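Local coordinates for protein group 3 allergen SMIPP-S Yv6023A04 (Sarcoptes scabiei type hominis, PDB 3H7O) that is an inactivated serine protease paralogue of the scabies mite, keeping a chymotrypsin-like fold but probably without proteolytic activity, at residues 5-9 and 57-61; 8-13 and 104-109; 27-31 and 181-186; 122-128 and 185-189; 155-159 and 204-210. The protein carries 3 engineered substitutions. All coordinates share one frame. Residues are numbered along the deposited sequence.

Interaction 1: residues 5-9 and 57-61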
# COMPACT_ATOMS: atom_id res chain seq x y z
N LYS A 5 -2.95 -15.26 7.68
CA LYS A 5 -2.38 -14.59 8.85
C LYS A 5 -0.85 -14.60 8.79
O LYS A 5 -0.24 -15.62 8.48
CB LYS A 5 -2.83 -15.25 10.15
CG LYS A 5 -4.32 -15.16 10.44
CD LYS A 5 -4.65 -15.77 11.80
CE LYS A 5 -6.15 -15.93 11.99
NZ LYS A 5 -6.50 -16.27 13.40
N THR A 6 -0.26 -13.45 9.10
CA THR A 6 1.17 -13.25 8.95
C THR A 6 1.68 -12.37 10.09
O THR A 6 1.04 -11.38 10.45
CB THR A 6 1.48 -12.59 7.58
OG1 THR A 6 0.95 -13.41 6.52
CG2 THR A 6 2.98 -12.39 7.36
N ASP A 7 2.83 -12.74 10.66
CA ASP A 7 3.46 -11.92 11.69
C ASP A 7 4.14 -10.70 11.06
O ASP A 7 4.71 -10.79 9.97
CB ASP A 7 4.46 -12.73 12.51
CG ASP A 7 4.84 -12.04 13.81
OD1 ASP A 7 4.20 -12.33 14.84
OD2 ASP A 7 5.75 -11.19 13.79
N ILE A 8 4.07 -9.57 11.76
CA ILE A 8 4.67 -8.32 11.27
C ILE A 8 6.17 -8.45 10.97
O ILE A 8 6.68 -7.80 10.06
CB ILE A 8 4.36 -7.10 12.21
CG1 ILE A 8 4.81 -5.78 11.56
CG2 ILE A 8 4.97 -7.28 13.60
CD1 ILE A 8 4.08 -5.44 10.26
N LYS A 9 6.85 -9.33 11.70
CA LYS A 9 8.28 -9.55 11.51
C LYS A 9 8.65 -10.16 10.14
O LYS A 9 9.80 -10.09 9.72
CB LYS A 9 8.87 -10.37 12.66
CG LYS A 9 9.03 -9.54 13.94
CD LYS A 9 9.85 -10.25 15.02
CE LYS A 9 11.32 -10.44 14.62
NZ LYS A 9 12.04 -9.20 14.24
N TYR A 57 2.09 1.07 13.16
CA TYR A 57 3.17 0.19 12.73
C TYR A 57 3.51 -0.86 13.79
O TYR A 57 3.03 -0.78 14.92
CB TYR A 57 4.40 0.99 12.26
CG TYR A 57 5.05 1.93 13.27
CD1 TYR A 57 6.36 1.71 13.70
CD2 TYR A 57 4.38 3.06 13.74
CE1 TYR A 57 6.98 2.57 14.61
CE2 TYR A 57 5.00 3.93 14.66
CZ TYR A 57 6.30 3.68 15.08
OH TYR A 57 6.91 4.54 15.97
N GLU A 58 4.31 -1.85 13.39
CA GLU A 58 4.69 -2.98 14.26
C GLU A 58 3.50 -3.82 14.71
O GLU A 58 3.52 -4.41 15.79
CB GLU A 58 5.50 -2.49 15.49
CG GLU A 58 6.75 -1.71 15.14
CD GLU A 58 7.68 -1.48 16.33
OE1 GLU A 58 7.30 -1.83 17.47
OE2 GLU A 58 8.79 -0.95 16.11
N SER A 59 2.47 -3.89 13.86
CA SER A 59 1.18 -4.47 14.25
C SER A 59 0.82 -5.74 13.49
O SER A 59 0.73 -5.75 12.26
CB SER A 59 0.06 -3.43 14.11
OG SER A 59 -1.20 -3.99 14.43
N THR A 60 0.58 -6.81 14.24
CA THR A 60 0.16 -8.08 13.66
C THR A 60 -1.37 -8.17 13.62
O THR A 60 -1.93 -8.98 12.89
CB THR A 60 0.82 -9.25 14.43
OG1 THR A 60 2.24 -9.13 14.30
CG2 THR A 60 0.37 -10.61 13.90
N ASN A 61 -2.01 -7.33 14.43
CA ASN A 61 -3.46 -7.16 14.41
C ASN A 61 -3.77 -5.76 14.94
O ASN A 61 -3.36 -5.41 16.04
CB ASN A 61 -4.16 -8.23 15.26
CG ASN A 61 -5.67 -8.09 15.27
OD1 ASN A 61 -6.22 -7.12 15.81
ND2 ASN A 61 -6.36 -9.05 14.66
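Ile8 and Thr60 make up most of this loop-to-loop contact. The chi1 of Thr60 (-62°, m) brings OG1 over the Ile8 backbone, and Ile8 N donates to Thr60 OG1 (3.2 Å, 164°). In this rotamer CG2 of Thr60 rests 3.6 Å from Thr6 O. Asp7 (chi1 t) points its CB away, yet its OD1 lies 3.8 Å from Thr60 OG1, while OD2 accepts from Lys9 N at 3.0 Å and closes an Asx turn. Ile8 (t, p) faces the other loop, with CG1 3.8 Å from Ser59 N and CG2 3.9 Å from Glu58 O, which lacks any partner. Glu58 (phi 62°) has its CB pointing away; its carboxylate salt-bridges Lys68 and hydrogen-bonds Ser106. The contact joins the connection into barrel strand 14-19 with the loop after strand 54-57 in this trypsin-like fold. The chemistry implies a small interface, 220 Å², with one direct hydrogen bond, from a backbone amide to a threonine hydroxyl, the rest being van der Waals packing of Ile8 and Thr60.

Interaction 2: residues 8-13 and 104-109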
# COMPACT_ATOMS: atom_id res chain seq x y z
N ILE A 8 4.07 -9.57 11.76
CA ILE A 8 4.67 -8.32 11.27
C ILE A 8 6.17 -8.45 10.97
O ILE A 8 6.68 -7.80 10.06
CB ILE A 8 4.36 -7.10 12.21
CG1 ILE A 8 4.81 -5.78 11.56
CG2 ILE A 8 4.97 -7.28 13.60
CD1 ILE A 8 4.08 -5.44 10.26
N LYS A 9 6.85 -9.33 11.70
CA LYS A 9 8.28 -9.55 11.51
C LYS A 9 8.65 -10.16 10.14
O LYS A 9 9.80 -10.09 9.72
CB LYS A 9 8.87 -10.37 12.66
CG LYS A 9 9.03 -9.54 13.94
CD LYS A 9 9.85 -10.25 15.02
CE LYS A 9 11.32 -10.44 14.62
NZ LYS A 9 12.04 -9.20 14.24
N GLN A 10 7.65 -10.72 9.46
CA GLN A 10 7.82 -11.23 8.09
C GLN A 10 7.79 -10.11 7.06
O GLN A 10 8.47 -10.18 6.03
CB GLN A 10 6.74 -12.26 7.75
CG GLN A 10 6.82 -13.55 8.55
CD GLN A 10 8.06 -14.35 8.25
OE1 GLN A 10 8.96 -14.47 9.08
NE2 GLN A 10 8.13 -14.91 7.04
N VAL A 11 6.99 -9.08 7.34
CA VAL A 11 6.81 -7.95 6.43
C VAL A 11 6.90 -6.62 7.21
O VAL A 11 5.95 -5.84 7.23
CB VAL A 11 5.47 -8.06 5.64
CG1 VAL A 11 5.56 -9.15 4.58
CG2 VAL A 11 4.29 -8.35 6.57
N PRO A 12 8.06 -6.36 7.85
CA PRO A 12 8.20 -5.28 8.84
C PRO A 12 8.09 -3.85 8.29
O PRO A 12 8.07 -2.90 9.07
CB PRO A 12 9.60 -5.52 9.42
CG PRO A 12 10.34 -6.22 8.35
CD PRO A 12 9.34 -7.09 7.67
N TRP A 13 8.02 -3.72 6.97
CA TRP A 13 7.80 -2.44 6.30
C TRP A 13 6.32 -2.07 6.23
O TRP A 13 5.98 -0.96 5.85
CB TRP A 13 8.37 -2.50 4.87
CG TRP A 13 8.02 -3.78 4.19
CD1 TRP A 13 6.84 -4.08 3.58
CD2 TRP A 13 8.84 -4.94 4.09
NE1 TRP A 13 6.88 -5.37 3.09
CE2 TRP A 13 8.10 -5.92 3.39
CE3 TRP A 13 10.13 -5.26 4.53
CZ2 TRP A 13 8.61 -7.19 3.11
CZ3 TRP A 13 10.64 -6.53 4.24
CH2 TRP A 13 9.88 -7.47 3.54
N LEU A 104 13.23 -4.63 13.42
CA LEU A 104 12.69 -5.96 13.67
C LEU A 104 11.19 -6.01 13.33
O LEU A 104 10.79 -6.65 12.35
CB LEU A 104 12.93 -6.36 15.13
CG LEU A 104 14.38 -6.34 15.65
CD1 LEU A 104 14.44 -6.33 17.18
CD2 LEU A 104 15.20 -7.51 15.09
N LYS A 105 10.38 -5.34 14.13
CA LYS A 105 8.95 -5.23 13.85
C LYS A 105 8.68 -4.10 12.87
O LYS A 105 7.64 -4.07 12.21
CB LYS A 105 8.16 -4.99 15.14
CG LYS A 105 8.12 -6.16 16.10
CD LYS A 105 7.35 -5.78 17.35
CE LYS A 105 6.97 -6.98 18.18
NZ LYS A 105 5.88 -6.64 19.13
N SER A 106 9.62 -3.16 12.78
CA SER A 106 9.52 -2.03 11.85
C SER A 106 10.86 -1.77 11.16
O SER A 106 11.88 -1.52 11.81
CB SER A 106 9.01 -0.77 12.56
OG SER A 106 9.78 -0.49 13.71
N LYS A 107 10.84 -1.86 9.84
CA LYS A 107 12.05 -1.81 9.03
C LYS A 107 11.68 -1.23 7.67
O LYS A 107 10.61 -1.54 7.15
CB LYS A 107 12.61 -3.23 8.87
CG LYS A 107 14.02 -3.32 8.32
CD LYS A 107 14.46 -4.77 8.16
CE LYS A 107 15.74 -4.86 7.34
NZ LYS A 107 16.38 -6.19 7.44
N PRO A 108 12.54 -0.37 7.10
CA PRO A 108 12.18 0.16 5.79
C PRO A 108 12.30 -0.89 4.69
O PRO A 108 13.14 -1.79 4.77
CB PRO A 108 13.22 1.27 5.57
CG PRO A 108 13.86 1.50 6.90
CD PRO A 108 13.80 0.20 7.60
N ALA A 109 11.45 -0.78 3.67
CA ALA A 109 11.56 -1.60 2.48
C ALA A 109 12.66 -1.03 1.58
O ALA A 109 12.95 0.17 1.63
CB ALA A 109 10.23 -1.65 1.73
O HOH W 1 11.86 -8.52 10.67
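Ile8 opens the contact with its CG1, 3.4 Å from Lys105 O. At Lys9 the link is partly through solvent: water 1 donates to Lys9 O at 2.8 Å and to Leu104 O at 2.7 Å, while the side chain curls back (chi3 and chi4 p) to put NZ 3.1 Å from Leu104 CB. Residues 8-10 have helical backbone angles, and Val11 N bonds weakly to Ile8 O at 3.0 Å. The Pro12 CB points toward 104-109. That segment belongs to the linker between the two barrels of the chymotrypsin-like fold, following strand 91-95 and leading to strand 123-128. Pro12 O accepts from Lys107 N (3.1 Å, 153°) and receives a CA-H...O contact from Ser106 CA at 3.3 Å; the proline ring places CB 3.4 Å from Leu104 O and CG 3.8 Å from Lys107 CB. Trp13 CA then approaches Lys107 O at 3.1 Å, and Trp13 CB packs 3.7 Å from Ala109 CB, its indole leading away onto Pro186 and Val188.

Interaction 3: residues 27-31 and 181-186; sequences TCGGA and GDAGDP
This is a buried backbone-to-backbone contact between barrel strand 26-32 and the loop that leads into strand 186-189, its centre about 3 Å from the centre of the chain, burying 317 Å². Residues 27-31 are extended. The partner segment starts with 3-10 geometry at Gly181 and Asp182, then makes a type II turn from Asp182 to Asp185, with Ala183 at -56/136, Gly184 at 86/-6 and Asp185 N bonded to Asp182 O at 3.0 Å. CA atoms pair Cys28 with Gly181 (4.7 Å), Gly29 with Asp185 (4.1 Å) and Ala31 with Pro186 (5.4 Å). The direct hydrogen bond runs from Gly29 N to Ala183 O, 2.8 Å and 143°. CA-H...O contacts join Cys28 CA to Gly181 O (3.4 Å) and Gly184 CA to Gly29 O (3.4 Å). Two glycines are demanded by space: a CB on Gly29 would collide with Asp185 OD1, which lies 3.3 Å from Gly29 CA (Asp185 chi1 m), and one on Gly184 with Gly29 O. Ala31 CB packs 3.9 Å from Pro186 CB; water 2 bridges Thr27 OG1 (3.0 Å) and Gly181 O (2.6 Å). Cys28 is disulfide-bonded to Cys44, and Ala183 touches His43. GDAGDP replaces the GDSGGP signature of S1 peptidases: Ala183 stands at the nucleophilic serine position, and Gly181 and Ala183 where active relatives supply the oxyanion-hole amides.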
# COMPACT_ATOMS: atom_id res chain seq x y z
N THR A 27 -8.90 2.85 7.19
CA THR A 27 -7.51 2.45 7.09
C THR A 27 -7.14 2.05 5.66
O THR A 27 -7.96 1.48 4.93
CB THR A 27 -7.16 1.29 8.04
OG1 THR A 27 -8.02 0.17 7.76
CG2 THR A 27 -7.32 1.71 9.50
N CYS A 28 -5.91 2.39 5.28
CA CYS A 28 -5.28 1.91 4.06
C CYS A 28 -3.94 1.30 4.43
O CYS A 28 -3.45 1.50 5.55
CB CYS A 28 -5.08 3.06 3.06
SG CYS A 28 -6.63 3.60 2.31
N GLY A 29 -3.35 0.56 3.50
CA GLY A 29 -1.98 0.05 3.68
C GLY A 29 -0.94 1.12 3.40
O GLY A 29 -1.24 2.15 2.78
N GLY A 30 0.29 0.87 3.85
CA GLY A 30 1.42 1.74 3.57
C GLY A 30 2.73 1.00 3.75
O GLY A 30 2.76 -0.09 4.34
N ALA A 31 3.81 1.59 3.25
CA ALA A 31 5.15 1.02 3.39
C ALA A 31 6.12 2.01 4.02
O ALA A 31 6.16 3.18 3.64
CB ALA A 31 5.68 0.56 2.05
N GLY A 181 -9.74 -1.41 1.76
CA GLY A 181 -8.73 -1.07 2.76
C GLY A 181 -7.32 -1.54 2.44
O GLY A 181 -6.35 -1.15 3.10
N ASP A 182 -7.20 -2.38 1.41
CA ASP A 182 -5.89 -2.87 0.96
C ASP A 182 -5.20 -1.93 -0.04
O ASP A 182 -4.08 -2.20 -0.47
CB ASP A 182 -6.00 -4.28 0.38
CG ASP A 182 -6.19 -5.33 1.45
OD1 ASP A 182 -5.35 -5.40 2.37
OD2 ASP A 182 -7.18 -6.10 1.37
N ALA A 183 -5.87 -0.84 -0.41
CA ALA A 183 -5.22 0.22 -1.18
C ALA A 183 -3.99 0.67 -0.41
O ALA A 183 -4.05 0.84 0.81
CB ALA A 183 -6.17 1.39 -1.40
N GLY A 184 -2.87 0.84 -1.11
CA GLY A 184 -1.64 1.27 -0.47
C GLY A 184 -0.80 0.14 0.11
O GLY A 184 0.32 0.39 0.58
N ASP A 185 -1.32 -1.09 0.08
CA ASP A 185 -0.59 -2.26 0.60
C ASP A 185 0.78 -2.42 -0.06
O ASP A 185 0.88 -2.39 -1.29
CB ASP A 185 -1.38 -3.56 0.41
CG ASP A 185 -2.43 -3.79 1.49
OD1 ASP A 185 -2.73 -2.88 2.29
OD2 ASP A 185 -2.98 -4.91 1.50
N PRO A 186 1.84 -2.59 0.75
CA PRO A 186 3.16 -2.84 0.17
C PRO A 186 3.18 -4.16 -0.57
O PRO A 186 2.56 -5.14 -0.13
CB PRO A 186 4.09 -2.89 1.40
CG PRO A 186 3.19 -3.18 2.56
CD PRO A 186 1.87 -2.54 2.22
O HOH W 2 -6.29 -1.26 5.74

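Interaction 4: residues 122-128 and 185-189; sequences SDVLVSG and DPTVQ
Strands 123-128 and 186-189 run antiparallel, their short axes 4.4 Å apart at closest approach and 147° between directions. Backbone hydrogen bonds set the register: Leu125 and Val188 form the hydrogen-bonded pair (Leu125 N to Val188 O 2.9 Å; Val188 N to Leu125 O 2.8 Å; CA-CA 5.1 Å), Val126 and Thr187 the non-hydrogen-bonded pair (CA-CA 4.3 Å), and Ser127 N donates to Pro186 O at 3.2 Å. Thr187 CA adds a CA-H...O contact to Leu125 O at 3.2 Å. Gln189 (chi1 m, chi2 t) closes one end: its NE2 donates to Asp123 O at 3.0 Å and weakly to Ser122 OG at 3.0 Å, which is also hydrogen-bonded to Lys119 O. Apolar packing puts Leu125 CB (chi1 t) 3.9 Å from Val188 CG2 (chi1 m) on one face; on the other, Val126 CG2 lies 3.8 Å from Thr187 OG1. In this second-barrel pairing of the trypsin-like fold main-chain hydrogen bonding dominates, so the join depends little on side-chain identity except at the Gln189 end.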
# COMPACT_ATOMS: atom_id res chain seq x y z
N SER A 122 6.23 -14.34 -12.23
CA SER A 122 6.90 -14.32 -10.93
C SER A 122 5.90 -13.96 -9.83
O SER A 122 4.81 -13.47 -10.11
CB SER A 122 8.08 -13.34 -10.93
OG SER A 122 7.65 -11.99 -10.90
N ASP A 123 6.29 -14.23 -8.59
CA ASP A 123 5.44 -13.93 -7.45
C ASP A 123 5.77 -12.58 -6.83
O ASP A 123 6.93 -12.18 -6.77
CB ASP A 123 5.53 -15.03 -6.39
CG ASP A 123 4.71 -16.25 -6.74
OD1 ASP A 123 3.90 -16.19 -7.69
OD2 ASP A 123 4.87 -17.28 -6.04
N VAL A 124 4.73 -11.87 -6.39
CA VAL A 124 4.88 -10.70 -5.53
C VAL A 124 4.11 -10.94 -4.23
O VAL A 124 3.06 -11.58 -4.23
CB VAL A 124 4.41 -9.38 -6.21
CG1 VAL A 124 5.36 -8.98 -7.34
CG2 VAL A 124 2.96 -9.48 -6.71
N LEU A 125 4.65 -10.43 -3.13
CA LEU A 125 4.05 -10.62 -1.82
C LEU A 125 3.37 -9.33 -1.39
O LEU A 125 4.03 -8.31 -1.17
CB LEU A 125 5.11 -11.06 -0.79
CG LEU A 125 4.70 -11.32 0.67
CD1 LEU A 125 3.85 -12.58 0.81
CD2 LEU A 125 5.94 -11.43 1.56
N VAL A 126 2.05 -9.38 -1.29
CA VAL A 126 1.27 -8.24 -0.82
C VAL A 126 0.95 -8.47 0.66
O VAL A 126 0.66 -9.59 1.05
CB VAL A 126 -0.02 -8.02 -1.68
CG1 VAL A 126 -0.94 -9.25 -1.64
CG2 VAL A 126 -0.77 -6.76 -1.25
N SER A 127 1.04 -7.42 1.47
CA SER A 127 0.68 -7.52 2.88
C SER A 127 -0.16 -6.32 3.33
O SER A 127 0.01 -5.21 2.81
CB SER A 127 1.93 -7.66 3.76
OG SER A 127 2.77 -6.53 3.64
N GLY A 128 -1.05 -6.55 4.28
CA GLY A 128 -1.95 -5.51 4.76
C GLY A 128 -3.10 -6.07 5.58
O GLY A 128 -3.10 -7.24 5.97
N ASP A 185 -1.32 -1.09 0.08
CA ASP A 185 -0.59 -2.26 0.60
C ASP A 185 0.78 -2.42 -0.06
O ASP A 185 0.88 -2.39 -1.29
CB ASP A 185 -1.38 -3.56 0.41
CG ASP A 185 -2.43 -3.79 1.49
OD1 ASP A 185 -2.73 -2.88 2.29
OD2 ASP A 185 -2.98 -4.91 1.50
N PRO A 186 1.84 -2.59 0.75
CA PRO A 186 3.16 -2.84 0.17
C PRO A 186 3.18 -4.16 -0.57
O PRO A 186 2.56 -5.14 -0.13
CB PRO A 186 4.09 -2.89 1.40
CG PRO A 186 3.19 -3.18 2.56
CD PRO A 186 1.87 -2.54 2.22
N THR A 187 3.86 -4.18 -1.72
CA THR A 187 3.97 -5.38 -2.52
C THR A 187 5.43 -5.58 -2.89
O THR A 187 6.06 -4.71 -3.51
CB THR A 187 3.06 -5.31 -3.76
OG1 THR A 187 1.77 -4.83 -3.38
CG2 THR A 187 2.90 -6.69 -4.37
N VAL A 188 5.98 -6.71 -2.46
CA VAL A 188 7.42 -6.90 -2.49
C VAL A 188 7.89 -8.13 -3.24
O VAL A 188 7.12 -9.05 -3.52
CB VAL A 188 8.04 -6.92 -1.04
CG1 VAL A 188 7.77 -5.61 -0.30
CG2 VAL A 188 7.54 -8.11 -0.24
N GLN A 189 9.17 -8.11 -3.59
CA GLN A 189 9.93 -9.31 -3.93
C GLN A 189 11.17 -9.27 -3.05
O GLN A 189 11.94 -8.29 -3.08
CB GLN A 189 10.27 -9.34 -5.42
CG GLN A 189 9.05 -9.55 -6.30
CD GLN A 189 9.38 -9.62 -7.78
OE1 GLN A 189 10.18 -8.84 -8.30
NE2 GLN A 189 8.73 -10.55 -8.48

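Interaction 5: residues 155-159 and 204-210; sequences CRTKY and PEGAPEV. With SO4 (sulfate ion), chain D.
At the apolar centre lies the ring of Tyr159 (chi1 -90°, chi2 79°), reaching from helix 152-159 into residues 204-210. Pro204 CD sits over one face of the ring, 4.4 Å from Tyr159 CD2; Ala207 CB is 3.8 Å and Pro208 CD 4.0 Å from Tyr159 CE1, and Val210 CG2 is 3.5 Å from Tyr159 CZ. One helical turn back, Cys155 (chi1 t) adds its SG, 4.0 Å from Pro208 CG and 4.2 Å from Val210 CG2. The nearest CA pairs are Cys155 with Pro208 (6.6 Å), Lys158 with Ala207 (6.3 Å) and Tyr159 with Pro204 (6.5 Å). Residues 204-207 form a type II turn, Glu205 at -55/134 and Gly206 at 84/-4, with Ala207 N bonded to Pro204 O at 3.2 Å. At the ring edge, Tyr159 OH donates to Pro208 O at 2.6 Å. Lys158 packs its CD 3.9 Å from Pro208 CD in an extended chain, and its NZ reaches water 3 (2.7 Å), which donates to Gly206 O at 3.0 Å. Outermost, Gly206 N binds sulfate O4 at 2.7 Å, the ion also held by Ser177 and probably from the crystallisation liquor. The disulfide from Cys155 to Cys170 ties the helix to strand 168-172, which pairs with strand 209-213, so the helix packs beside the sheet of the second barrel.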
# COMPACT_ATOMS: atom_id res chain seq x y z
N CYS A 155 -4.62 -7.77 -18.66
CA CYS A 155 -5.25 -7.20 -17.48
C CYS A 155 -6.08 -5.96 -17.83
O CYS A 155 -7.16 -5.77 -17.28
CB CYS A 155 -4.20 -6.86 -16.42
SG CYS A 155 -4.82 -6.01 -14.95
N ARG A 156 -5.59 -5.14 -18.75
CA ARG A 156 -6.33 -3.94 -19.18
C ARG A 156 -7.65 -4.27 -19.89
O ARG A 156 -8.65 -3.59 -19.66
CB ARG A 156 -5.46 -3.00 -20.02
CG ARG A 156 -4.52 -2.14 -19.18
CD ARG A 156 -4.17 -0.81 -19.85
NE ARG A 156 -2.95 -0.22 -19.30
CZ ARG A 156 -1.72 -0.55 -19.69
NH1 ARG A 156 -0.66 0.03 -19.14
NH2 ARG A 156 -1.54 -1.48 -20.63
N THR A 157 -7.65 -5.30 -20.74
CA THR A 157 -8.90 -5.69 -21.41
C THR A 157 -9.94 -6.21 -20.40
O THR A 157 -11.14 -5.99 -20.58
CB THR A 157 -8.69 -6.66 -22.62
OG1 THR A 157 -9.94 -7.23 -23.03
CG2 THR A 157 -7.73 -7.78 -22.30
N LYS A 158 -9.48 -6.87 -19.34
CA LYS A 158 -10.38 -7.34 -18.28
C LYS A 158 -11.01 -6.18 -17.50
O LYS A 158 -12.16 -6.28 -17.06
CB LYS A 158 -9.65 -8.30 -17.33
CG LYS A 158 -9.45 -9.68 -17.91
CD LYS A 158 -8.68 -10.59 -16.97
CE LYS A 158 -8.50 -11.96 -17.59
NZ LYS A 158 -7.82 -12.90 -16.66
N TYR A 159 -10.26 -5.09 -17.34
CA TYR A 159 -10.77 -3.90 -16.66
C TYR A 159 -11.67 -3.04 -17.55
O TYR A 159 -12.33 -2.12 -17.06
CB TYR A 159 -9.62 -3.08 -16.08
CG TYR A 159 -9.28 -3.48 -14.66
CD1 TYR A 159 -8.52 -4.63 -14.40
CD2 TYR A 159 -9.74 -2.73 -13.58
CE1 TYR A 159 -8.22 -5.00 -13.08
CE2 TYR A 159 -9.44 -3.09 -12.27
CZ TYR A 159 -8.68 -4.23 -12.02
OH TYR A 159 -8.39 -4.58 -10.72
N PRO A 204 -14.49 -5.31 -12.58
CA PRO A 204 -15.36 -6.43 -12.90
C PRO A 204 -15.08 -7.63 -12.01
O PRO A 204 -14.00 -7.74 -11.44
CB PRO A 204 -15.00 -6.76 -14.36
CG PRO A 204 -14.15 -5.65 -14.83
CD PRO A 204 -13.47 -5.11 -13.62
N GLU A 205 -16.07 -8.51 -11.90
CA GLU A 205 -15.90 -9.77 -11.21
C GLU A 205 -14.73 -10.55 -11.81
O GLU A 205 -14.59 -10.64 -13.03
CB GLU A 205 -17.18 -10.59 -11.34
CG GLU A 205 -17.30 -11.73 -10.37
CD GLU A 205 -18.44 -12.64 -10.72
OE1 GLU A 205 -18.37 -13.33 -11.76
OE2 GLU A 205 -19.43 -12.67 -9.95
N GLY A 206 -13.87 -11.09 -10.94
CA GLY A 206 -12.76 -11.93 -11.37
C GLY A 206 -11.51 -11.19 -11.80
O GLY A 206 -10.50 -11.81 -12.11
N ALA A 207 -11.58 -9.86 -11.81
CA ALA A 207 -10.46 -9.02 -12.26
C ALA A 207 -9.19 -9.25 -11.44
O ALA A 207 -9.26 -9.50 -10.23
CB ALA A 207 -10.85 -7.54 -12.21
N PRO A 208 -8.02 -9.14 -12.09
CA PRO A 208 -6.76 -9.21 -11.34
C PRO A 208 -6.61 -7.99 -10.44
O PRO A 208 -7.30 -6.99 -10.64
CB PRO A 208 -5.68 -9.19 -12.43
CG PRO A 208 -6.40 -9.42 -13.73
CD PRO A 208 -7.78 -8.90 -13.53
N GLU A 209 -5.72 -8.09 -9.46
CA GLU A 209 -5.37 -6.95 -8.63
C GLU A 209 -4.43 -6.03 -9.41
O GLU A 209 -3.64 -6.50 -10.23
CB GLU A 209 -4.72 -7.40 -7.32
CG GLU A 209 -5.58 -8.35 -6.47
CD GLU A 209 -6.90 -7.74 -5.99
OE1 GLU A 209 -6.99 -6.49 -5.87
OE2 GLU A 209 -7.84 -8.50 -5.71
N VAL A 210 -4.53 -4.73 -9.16
CA VAL A 210 -3.68 -3.74 -9.83
C VAL A 210 -2.77 -3.07 -8.81
O VAL A 210 -3.20 -2.74 -7.70
CB VAL A 210 -4.50 -2.68 -10.61
CG1 VAL A 210 -3.57 -1.64 -11.27
CG2 VAL A 210 -5.35 -3.36 -11.67
S SO4 D . -14.52 -11.01 -7.17
O1 SO4 D . -14.06 -12.38 -7.36
O2 SO4 D . -13.85 -10.43 -6.01
O3 SO4 D . -15.97 -11.00 -6.96
O4 SO4 D . -14.20 -10.24 -8.36
O HOH W 3 -8.58 -12.99 -14.04

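In the fold
Interaction 3 lies where the catalytic site of active relatives would be, near the centre of the chain, and interaction 4 continues from it, sharing Asp185 and Pro186, with centres 11 Å apart. Interactions 1 and 2 share Ile8 and Lys9, lie 8 Å apart between centres, and are joined further by Glu58 OE2 and Ser106 OG at 2.6 Å, a probable hydrogen bond. Trp13 connects interaction 2 to interactions 3 and 4: its CD1 is 3.7 Å from Pro186 CB and its NE1 3.5 Å from Val188 CG1. Interaction 5 is the most peripheral, its centre about 18 Å from that of interaction 4 and 19 Å from that of interaction 3, with nearest atoms about 7 Å from each.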